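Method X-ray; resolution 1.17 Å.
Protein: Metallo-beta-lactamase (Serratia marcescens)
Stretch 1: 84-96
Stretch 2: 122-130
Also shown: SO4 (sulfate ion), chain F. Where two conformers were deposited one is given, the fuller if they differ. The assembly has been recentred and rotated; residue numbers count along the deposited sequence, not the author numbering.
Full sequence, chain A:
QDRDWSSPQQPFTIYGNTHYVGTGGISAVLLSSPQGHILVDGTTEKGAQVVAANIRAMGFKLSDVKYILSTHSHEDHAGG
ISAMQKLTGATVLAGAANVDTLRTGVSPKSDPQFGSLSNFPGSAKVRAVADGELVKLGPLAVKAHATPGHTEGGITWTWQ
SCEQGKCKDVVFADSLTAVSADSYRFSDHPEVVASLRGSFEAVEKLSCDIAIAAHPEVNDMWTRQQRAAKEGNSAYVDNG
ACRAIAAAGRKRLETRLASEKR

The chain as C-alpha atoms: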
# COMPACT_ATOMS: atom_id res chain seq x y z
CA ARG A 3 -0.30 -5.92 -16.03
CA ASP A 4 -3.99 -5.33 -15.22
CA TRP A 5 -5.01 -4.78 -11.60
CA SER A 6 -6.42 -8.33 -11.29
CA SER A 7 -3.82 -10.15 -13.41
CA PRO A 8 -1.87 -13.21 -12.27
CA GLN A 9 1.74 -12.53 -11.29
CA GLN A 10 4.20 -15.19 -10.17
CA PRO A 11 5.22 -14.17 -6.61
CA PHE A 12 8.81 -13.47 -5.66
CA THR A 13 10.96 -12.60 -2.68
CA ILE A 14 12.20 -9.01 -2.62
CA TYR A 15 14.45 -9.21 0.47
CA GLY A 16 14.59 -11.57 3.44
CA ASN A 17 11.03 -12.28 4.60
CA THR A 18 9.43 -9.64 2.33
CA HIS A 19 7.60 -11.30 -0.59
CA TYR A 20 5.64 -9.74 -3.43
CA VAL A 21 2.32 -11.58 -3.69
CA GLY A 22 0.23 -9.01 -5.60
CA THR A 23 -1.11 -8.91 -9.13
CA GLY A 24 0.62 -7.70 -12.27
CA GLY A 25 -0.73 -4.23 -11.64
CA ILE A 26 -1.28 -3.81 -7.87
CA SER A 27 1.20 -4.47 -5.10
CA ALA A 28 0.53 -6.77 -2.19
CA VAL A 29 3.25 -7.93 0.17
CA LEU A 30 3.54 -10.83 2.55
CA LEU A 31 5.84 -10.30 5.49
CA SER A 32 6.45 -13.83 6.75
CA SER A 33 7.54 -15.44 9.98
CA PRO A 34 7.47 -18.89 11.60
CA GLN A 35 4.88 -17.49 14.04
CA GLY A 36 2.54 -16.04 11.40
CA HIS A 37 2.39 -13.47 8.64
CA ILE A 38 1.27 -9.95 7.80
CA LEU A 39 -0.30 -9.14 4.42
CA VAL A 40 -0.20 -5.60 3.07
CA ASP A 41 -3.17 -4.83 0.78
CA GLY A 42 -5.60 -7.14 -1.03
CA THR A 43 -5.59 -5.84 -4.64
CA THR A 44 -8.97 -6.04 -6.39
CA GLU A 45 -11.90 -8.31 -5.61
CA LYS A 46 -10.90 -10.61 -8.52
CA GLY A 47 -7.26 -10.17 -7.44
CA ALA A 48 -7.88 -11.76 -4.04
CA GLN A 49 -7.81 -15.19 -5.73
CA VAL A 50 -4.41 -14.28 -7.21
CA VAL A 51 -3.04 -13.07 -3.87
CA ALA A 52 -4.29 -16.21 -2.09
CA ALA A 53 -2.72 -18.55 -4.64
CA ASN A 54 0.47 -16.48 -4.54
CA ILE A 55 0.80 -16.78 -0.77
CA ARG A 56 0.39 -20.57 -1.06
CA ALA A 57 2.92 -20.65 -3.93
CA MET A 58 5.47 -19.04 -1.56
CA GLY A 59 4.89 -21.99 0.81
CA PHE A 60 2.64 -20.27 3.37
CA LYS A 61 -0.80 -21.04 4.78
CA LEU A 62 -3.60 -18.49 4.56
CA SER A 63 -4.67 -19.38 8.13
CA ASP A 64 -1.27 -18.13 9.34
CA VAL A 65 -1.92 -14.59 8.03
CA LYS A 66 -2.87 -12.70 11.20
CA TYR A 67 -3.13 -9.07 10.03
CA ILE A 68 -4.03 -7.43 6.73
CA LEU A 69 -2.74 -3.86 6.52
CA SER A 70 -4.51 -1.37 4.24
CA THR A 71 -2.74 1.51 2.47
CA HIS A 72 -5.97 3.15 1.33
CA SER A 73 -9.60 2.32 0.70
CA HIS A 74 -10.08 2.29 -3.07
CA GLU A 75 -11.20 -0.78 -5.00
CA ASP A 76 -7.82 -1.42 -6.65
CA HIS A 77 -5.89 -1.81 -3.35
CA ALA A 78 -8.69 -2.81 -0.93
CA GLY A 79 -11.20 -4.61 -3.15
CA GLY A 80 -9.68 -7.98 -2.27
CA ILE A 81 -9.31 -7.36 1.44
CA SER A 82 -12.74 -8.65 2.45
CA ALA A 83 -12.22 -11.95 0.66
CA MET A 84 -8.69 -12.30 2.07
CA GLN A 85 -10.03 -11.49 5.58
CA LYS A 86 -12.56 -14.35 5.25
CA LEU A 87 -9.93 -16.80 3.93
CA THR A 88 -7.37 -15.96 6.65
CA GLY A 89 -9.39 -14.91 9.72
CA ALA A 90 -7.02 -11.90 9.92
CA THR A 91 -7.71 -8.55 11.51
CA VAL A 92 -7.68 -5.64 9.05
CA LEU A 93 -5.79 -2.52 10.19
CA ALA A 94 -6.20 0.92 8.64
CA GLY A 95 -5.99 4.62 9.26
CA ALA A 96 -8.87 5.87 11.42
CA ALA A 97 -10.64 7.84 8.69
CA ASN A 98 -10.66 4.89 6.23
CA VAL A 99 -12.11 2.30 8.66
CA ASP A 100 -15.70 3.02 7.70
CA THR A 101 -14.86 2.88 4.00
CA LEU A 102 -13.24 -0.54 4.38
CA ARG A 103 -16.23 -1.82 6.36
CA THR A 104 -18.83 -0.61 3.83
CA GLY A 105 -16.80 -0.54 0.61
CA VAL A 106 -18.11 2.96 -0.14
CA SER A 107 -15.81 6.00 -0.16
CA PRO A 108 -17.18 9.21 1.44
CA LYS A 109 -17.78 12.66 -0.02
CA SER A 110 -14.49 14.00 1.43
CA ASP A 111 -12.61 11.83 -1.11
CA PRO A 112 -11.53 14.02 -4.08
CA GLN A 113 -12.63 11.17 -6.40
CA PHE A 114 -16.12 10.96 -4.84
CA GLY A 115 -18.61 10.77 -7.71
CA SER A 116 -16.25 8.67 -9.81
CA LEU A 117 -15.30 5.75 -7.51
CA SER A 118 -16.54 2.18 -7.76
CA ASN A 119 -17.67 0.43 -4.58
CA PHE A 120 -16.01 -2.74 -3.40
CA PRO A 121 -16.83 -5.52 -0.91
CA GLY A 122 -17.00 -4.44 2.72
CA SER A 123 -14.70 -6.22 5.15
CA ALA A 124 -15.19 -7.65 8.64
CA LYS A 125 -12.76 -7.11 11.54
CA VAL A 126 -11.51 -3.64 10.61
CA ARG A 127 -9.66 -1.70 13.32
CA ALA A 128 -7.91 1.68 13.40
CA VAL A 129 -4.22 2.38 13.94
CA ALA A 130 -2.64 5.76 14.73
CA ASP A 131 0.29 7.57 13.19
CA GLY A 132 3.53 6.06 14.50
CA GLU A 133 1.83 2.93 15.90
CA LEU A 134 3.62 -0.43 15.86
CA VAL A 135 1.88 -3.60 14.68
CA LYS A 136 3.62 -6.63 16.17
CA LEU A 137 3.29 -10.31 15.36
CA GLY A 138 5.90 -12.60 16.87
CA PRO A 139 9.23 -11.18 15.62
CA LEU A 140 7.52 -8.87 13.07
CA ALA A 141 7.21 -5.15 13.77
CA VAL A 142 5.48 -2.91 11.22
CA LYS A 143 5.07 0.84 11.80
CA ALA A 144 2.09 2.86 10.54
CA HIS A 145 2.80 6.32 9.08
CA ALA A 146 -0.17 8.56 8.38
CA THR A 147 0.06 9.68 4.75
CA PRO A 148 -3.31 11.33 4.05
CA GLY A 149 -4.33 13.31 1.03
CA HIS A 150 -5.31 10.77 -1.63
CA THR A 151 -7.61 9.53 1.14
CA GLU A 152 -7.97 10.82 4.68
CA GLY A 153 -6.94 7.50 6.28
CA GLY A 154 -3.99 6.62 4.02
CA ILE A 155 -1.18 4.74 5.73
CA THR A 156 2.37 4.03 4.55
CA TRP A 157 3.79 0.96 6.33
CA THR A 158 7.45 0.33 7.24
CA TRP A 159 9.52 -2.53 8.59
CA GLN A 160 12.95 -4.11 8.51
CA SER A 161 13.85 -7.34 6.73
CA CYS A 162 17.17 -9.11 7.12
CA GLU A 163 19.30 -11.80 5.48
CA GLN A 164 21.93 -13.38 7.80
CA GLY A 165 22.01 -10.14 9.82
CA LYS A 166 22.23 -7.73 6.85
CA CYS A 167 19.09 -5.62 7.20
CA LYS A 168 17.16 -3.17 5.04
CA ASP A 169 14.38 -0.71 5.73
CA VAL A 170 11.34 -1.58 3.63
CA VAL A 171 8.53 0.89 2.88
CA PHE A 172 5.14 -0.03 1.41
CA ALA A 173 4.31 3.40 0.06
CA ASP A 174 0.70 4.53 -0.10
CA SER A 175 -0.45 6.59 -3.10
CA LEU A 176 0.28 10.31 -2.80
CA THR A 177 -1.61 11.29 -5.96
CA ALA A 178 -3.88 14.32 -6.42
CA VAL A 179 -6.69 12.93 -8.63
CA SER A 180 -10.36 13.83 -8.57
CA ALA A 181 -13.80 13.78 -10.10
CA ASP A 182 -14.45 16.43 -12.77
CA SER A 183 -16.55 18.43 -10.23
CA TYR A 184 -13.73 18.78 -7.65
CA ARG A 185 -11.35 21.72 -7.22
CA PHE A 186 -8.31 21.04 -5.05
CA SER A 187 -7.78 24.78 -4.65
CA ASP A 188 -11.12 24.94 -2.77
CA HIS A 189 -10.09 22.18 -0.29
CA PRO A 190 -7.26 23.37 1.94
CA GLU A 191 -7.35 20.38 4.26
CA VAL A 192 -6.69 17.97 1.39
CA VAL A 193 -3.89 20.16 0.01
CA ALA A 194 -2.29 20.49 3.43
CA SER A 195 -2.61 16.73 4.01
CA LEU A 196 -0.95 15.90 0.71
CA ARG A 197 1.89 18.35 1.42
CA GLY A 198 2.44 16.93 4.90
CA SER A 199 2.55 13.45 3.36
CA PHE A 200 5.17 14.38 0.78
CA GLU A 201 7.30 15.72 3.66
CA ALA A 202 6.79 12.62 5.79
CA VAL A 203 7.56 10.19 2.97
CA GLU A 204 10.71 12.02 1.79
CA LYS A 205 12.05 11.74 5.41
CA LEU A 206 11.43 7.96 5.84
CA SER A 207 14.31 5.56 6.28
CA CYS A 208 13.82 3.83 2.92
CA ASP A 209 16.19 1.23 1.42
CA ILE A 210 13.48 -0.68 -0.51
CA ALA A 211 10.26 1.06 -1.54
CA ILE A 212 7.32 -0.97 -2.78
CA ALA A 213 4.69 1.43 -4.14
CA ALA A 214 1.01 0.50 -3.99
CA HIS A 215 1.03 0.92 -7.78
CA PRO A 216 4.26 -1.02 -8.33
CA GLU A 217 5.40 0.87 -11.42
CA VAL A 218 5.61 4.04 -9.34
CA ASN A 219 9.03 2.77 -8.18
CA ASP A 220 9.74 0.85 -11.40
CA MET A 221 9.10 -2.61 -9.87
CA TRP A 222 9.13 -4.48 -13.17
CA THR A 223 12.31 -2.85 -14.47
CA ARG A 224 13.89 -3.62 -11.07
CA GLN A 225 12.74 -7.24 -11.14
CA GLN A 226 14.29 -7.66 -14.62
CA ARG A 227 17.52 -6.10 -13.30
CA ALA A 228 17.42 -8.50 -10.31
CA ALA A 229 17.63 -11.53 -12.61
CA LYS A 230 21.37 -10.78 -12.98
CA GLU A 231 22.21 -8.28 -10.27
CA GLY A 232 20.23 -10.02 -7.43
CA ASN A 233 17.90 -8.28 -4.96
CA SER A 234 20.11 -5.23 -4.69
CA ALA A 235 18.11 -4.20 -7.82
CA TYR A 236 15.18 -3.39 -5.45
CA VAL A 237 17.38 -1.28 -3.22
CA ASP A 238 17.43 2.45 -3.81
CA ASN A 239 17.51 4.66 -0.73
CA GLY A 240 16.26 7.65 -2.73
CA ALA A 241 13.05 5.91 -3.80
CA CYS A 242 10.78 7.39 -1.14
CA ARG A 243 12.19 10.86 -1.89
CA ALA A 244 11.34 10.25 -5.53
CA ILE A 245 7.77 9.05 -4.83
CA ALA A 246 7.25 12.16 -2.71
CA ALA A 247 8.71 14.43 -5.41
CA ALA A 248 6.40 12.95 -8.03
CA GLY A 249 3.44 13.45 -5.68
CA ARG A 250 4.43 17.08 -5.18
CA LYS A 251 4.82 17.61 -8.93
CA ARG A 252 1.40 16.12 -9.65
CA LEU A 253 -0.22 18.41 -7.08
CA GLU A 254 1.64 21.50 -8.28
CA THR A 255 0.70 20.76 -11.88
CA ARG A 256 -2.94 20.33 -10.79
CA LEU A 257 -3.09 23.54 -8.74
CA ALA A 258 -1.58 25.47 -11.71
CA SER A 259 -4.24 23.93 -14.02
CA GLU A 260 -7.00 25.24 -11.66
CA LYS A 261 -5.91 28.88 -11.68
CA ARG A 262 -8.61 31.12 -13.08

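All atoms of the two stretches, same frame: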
# COMPACT_ATOMS: atom_id res chain seq x y z
N MET A 84 -9.89 -11.83 1.37
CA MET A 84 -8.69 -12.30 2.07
C MET A 84 -8.94 -12.40 3.58
O MET A 84 -8.46 -13.32 4.24
CB MET A 84 -7.50 -11.38 1.79
CG MET A 84 -6.95 -11.45 0.36
SD MET A 84 -6.52 -13.09 -0.23
CE MET A 84 -5.64 -13.72 1.21
N GLN A 85 -9.70 -11.47 4.15
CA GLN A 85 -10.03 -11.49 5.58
C GLN A 85 -10.79 -12.78 5.91
O GLN A 85 -10.51 -13.47 6.86
CB GLN A 85 -10.83 -10.24 5.95
CG GLN A 85 -11.00 -10.04 7.45
CD GLN A 85 -11.97 -11.01 8.07
OE1 GLN A 85 -13.04 -11.31 7.53
NE2 GLN A 85 -11.61 -11.52 9.24
N LYS A 86 -11.76 -13.14 5.06
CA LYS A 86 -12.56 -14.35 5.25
C LYS A 86 -11.67 -15.59 5.15
O LYS A 86 -11.82 -16.54 5.92
CB LYS A 86 -13.65 -14.45 4.19
CG LYS A 86 -14.83 -13.51 4.38
CD LYS A 86 -15.88 -13.64 3.31
CE LYS A 86 -15.51 -12.92 2.03
NZ LYS A 86 -15.48 -13.82 0.84
N LEU A 87 -10.77 -15.62 4.17
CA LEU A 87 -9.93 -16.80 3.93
C LEU A 87 -8.94 -17.00 5.07
O LEU A 87 -8.52 -18.13 5.32
CB LEU A 87 -9.18 -16.69 2.60
CG LEU A 87 -10.02 -16.84 1.33
CD1 LEU A 87 -9.19 -16.46 0.12
CD2 LEU A 87 -10.56 -18.25 1.19
N THR A 88 -8.48 -15.91 5.71
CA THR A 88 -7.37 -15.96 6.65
C THR A 88 -7.85 -15.93 8.10
O THR A 88 -7.15 -16.47 8.97
CB THR A 88 -6.41 -14.79 6.44
OG1 THR A 88 -7.12 -13.56 6.61
CG2 THR A 88 -5.75 -14.84 5.08
N GLY A 89 -8.97 -15.26 8.37
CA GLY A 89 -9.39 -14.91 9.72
C GLY A 89 -8.66 -13.70 10.28
O GLY A 89 -8.84 -13.39 11.46
N ALA A 90 -7.86 -12.99 9.47
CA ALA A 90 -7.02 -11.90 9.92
C ALA A 90 -7.86 -10.71 10.39
O ALA A 90 -9.01 -10.52 10.00
CB ALA A 90 -6.07 -11.50 8.81
N THR A 91 -7.20 -9.87 11.17
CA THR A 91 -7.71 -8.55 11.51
C THR A 91 -7.18 -7.55 10.50
O THR A 91 -5.99 -7.60 10.13
CB THR A 91 -7.27 -8.14 12.92
OG1 THR A 91 -7.88 -9.07 13.81
CG2 THR A 91 -7.69 -6.74 13.29
N VAL A 92 -8.04 -6.66 10.02
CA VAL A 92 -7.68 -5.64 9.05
C VAL A 92 -7.37 -4.34 9.79
O VAL A 92 -8.18 -3.87 10.59
CB VAL A 92 -8.84 -5.43 8.06
CG1 VAL A 92 -8.51 -4.34 7.06
CG2 VAL A 92 -9.19 -6.73 7.36
N LEU A 93 -6.21 -3.74 9.52
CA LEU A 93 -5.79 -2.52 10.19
C LEU A 93 -5.68 -1.40 9.17
O LEU A 93 -5.14 -1.59 8.08
CB LEU A 93 -4.46 -2.72 10.89
CG LEU A 93 -4.44 -3.80 11.95
CD1 LEU A 93 -3.07 -3.92 12.57
CD2 LEU A 93 -5.46 -3.56 13.04
N ALA A 94 -6.14 -0.20 9.55
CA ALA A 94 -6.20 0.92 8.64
C ALA A 94 -6.15 2.22 9.42
O ALA A 94 -6.46 2.29 10.62
CB ALA A 94 -7.45 0.86 7.81
N GLY A 95 -5.87 3.30 8.69
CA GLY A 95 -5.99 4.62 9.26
C GLY A 95 -7.42 4.89 9.69
O GLY A 95 -8.37 4.44 9.06
N ALA A 96 -7.57 5.66 10.77
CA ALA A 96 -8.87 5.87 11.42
C ALA A 96 -9.94 6.30 10.43
O ALA A 96 -11.05 5.79 10.51
CB ALA A 96 -8.73 6.89 12.53
N GLY A 122 -17.31 -4.82 1.37
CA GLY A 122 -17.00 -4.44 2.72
C GLY A 122 -16.35 -5.58 3.48
O GLY A 122 -16.66 -6.76 3.25
N SER A 123 -15.44 -5.24 4.38
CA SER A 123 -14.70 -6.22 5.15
C SER A 123 -15.20 -6.26 6.61
O SER A 123 -15.59 -5.26 7.17
CB SER A 123 -13.22 -5.96 5.07
OG SER A 123 -12.46 -6.94 5.77
N ALA A 124 -15.09 -7.45 7.21
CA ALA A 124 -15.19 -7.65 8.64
C ALA A 124 -13.85 -7.34 9.33
O ALA A 124 -12.80 -7.29 8.70
CB ALA A 124 -15.62 -9.07 8.94
N LYS A 125 -13.92 -7.13 10.65
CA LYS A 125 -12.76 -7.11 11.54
C LYS A 125 -11.80 -5.96 11.20
O LYS A 125 -10.57 -6.11 11.29
CB LYS A 125 -12.00 -8.44 11.51
CG LYS A 125 -12.76 -9.66 12.00
CD LYS A 125 -11.86 -10.62 12.75
CE LYS A 125 -11.68 -10.17 14.18
NZ LYS A 125 -10.95 -11.16 14.99
N VAL A 126 -12.33 -4.79 10.90
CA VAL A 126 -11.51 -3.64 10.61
C VAL A 126 -11.29 -2.84 11.89
O VAL A 126 -12.23 -2.56 12.64
CB VAL A 126 -12.13 -2.76 9.52
CG1 VAL A 126 -11.18 -1.65 9.13
CG2 VAL A 126 -12.53 -3.58 8.31
N ARG A 127 -10.05 -2.48 12.15
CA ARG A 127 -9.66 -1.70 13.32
C ARG A 127 -8.73 -0.57 12.92
O ARG A 127 -7.99 -0.70 11.96
CB ARG A 127 -8.93 -2.60 14.32
CG ARG A 127 -9.61 -3.92 14.64
CD ARG A 127 -10.81 -3.74 15.54
NE ARG A 127 -11.49 -5.01 15.84
CZ ARG A 127 -12.59 -5.46 15.24
NH1 ARG A 127 -13.12 -6.63 15.58
NH2 ARG A 127 -13.20 -4.70 14.35
N ALA A 128 -8.75 0.53 13.67
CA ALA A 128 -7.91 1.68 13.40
C ALA A 128 -6.54 1.54 14.05
O ALA A 128 -6.39 1.03 15.16
CB ALA A 128 -8.57 2.94 13.92
N VAL A 129 -5.53 2.11 13.39
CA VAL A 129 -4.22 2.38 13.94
C VAL A 129 -3.91 3.87 13.81
O VAL A 129 -4.39 4.53 12.88
CB VAL A 129 -3.12 1.56 13.25
CG1 VAL A 129 -3.34 0.08 13.47
CG2 VAL A 129 -3.00 1.88 11.77
N ALA A 130 -3.05 4.37 14.70
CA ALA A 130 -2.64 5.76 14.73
C ALA A 130 -1.30 5.95 14.04
O ALA A 130 -0.50 5.02 13.89
CB ALA A 130 -2.55 6.24 16.16
S SO4 F . -16.29 -6.85 13.51
O1 SO4 F . -15.88 -5.46 13.43
O2 SO4 F . -17.67 -6.75 14.09
O3 SO4 F . -16.36 -7.62 12.23
O4 SO4 F . -15.42 -7.65 14.37
O HOH W 1 -14.38 -9.89 5.57
O HOH W 2 -8.24 -11.79 13.63
O HOH W 3 -5.15 6.87 11.89

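Two strands, one beginning at Thr-91 and the other at Val-126, lie side by side as parallel partners, their register set by the pairs Val-92 with Val-126 (CA to CA 4.6 Å) and Leu-93 with Arg-127 (CA to CA 5.0 Å). Four backbone hydrogen bonds join them in the staggered pattern of a parallel ladder. Val-92 N donates to Lys-125 O (2.9 Å, 157°) and Val-92 O accepts from Arg-127 N (2.8 Å, 159°); Ala-94 N then donates to Arg-127 O (3.1 Å, 144°), and Ala-94 O accepts from Val-129 N (2.9 Å, 158°). Thus Val-92 and Ala-94 each use both backbone N and backbone O across the seam. CA-H...O contacts fill the intervals, as from Ala-128 CA to Ala-94 O at 3.2 Å. The strand axes nevertheless diverge by 41°, and past Ala-94 a water enters the gap: it accepts from Ala-96 N (2.9 Å) and donates to Val-129 O (2.7 Å), bridging two atoms that stand 4.0 Å apart.

Lys-125 has the most surface covered by the opposite stretch, 79 Å². Its phi/psi of 63/42 interrupts the extended chain just before the strand, and its CA-to-CB bond points toward the first stretch. The aliphatic chain packs on Gln-85, with Lys-125 CG 3.5 Å from Gln-85 NE2. That amide is held in place by its own hydrogen bond to Ala-90 O (2.9 Å, 165°). At the tip, Lys-125 NZ donates to a water (3.1 Å) that also donates to Gly-89 O (2.8 Å) and lies 2.7 Å from Thr-91 OG1, so the ammonium reaches the turn after the helix through solvent. A second water ties Gln-85 to the loop, donating to Gln-85 OE1 (2.8 Å) and accepting from Ala-124 N (3.0 Å).

Val-129, with 68 Å² covered, supplies an apolar contact: its CG1 lies 4.0 Å from Leu-93 CB. Val-92, with 59 Å², points to the same face as Val-126, and Val-92 CB meets Val-126 CG2 at 4.1 Å. Val-92 CG2 also rests 3.6 Å from Ser-123 OG, a van der Waals contact with a hydroxyl that donates to Ala-124 O (3.0 Å).

Leu-93 and Arg-127 share the other face, where Leu-93 CD2 approaches Arg-127 CB at 3.8 Å. The guanidinium binds a sulfate, probably from the crystallisation liquor, with Arg-127 NH1 donating to SO4 O4 (2.8 Å, 176°) and Arg-127 NH2 to SO4 O1 (2.9 Å, 165°). Lys-125 N donates to SO4 O3 (2.9 Å), so the anion links backbone and side chain within the second stretch.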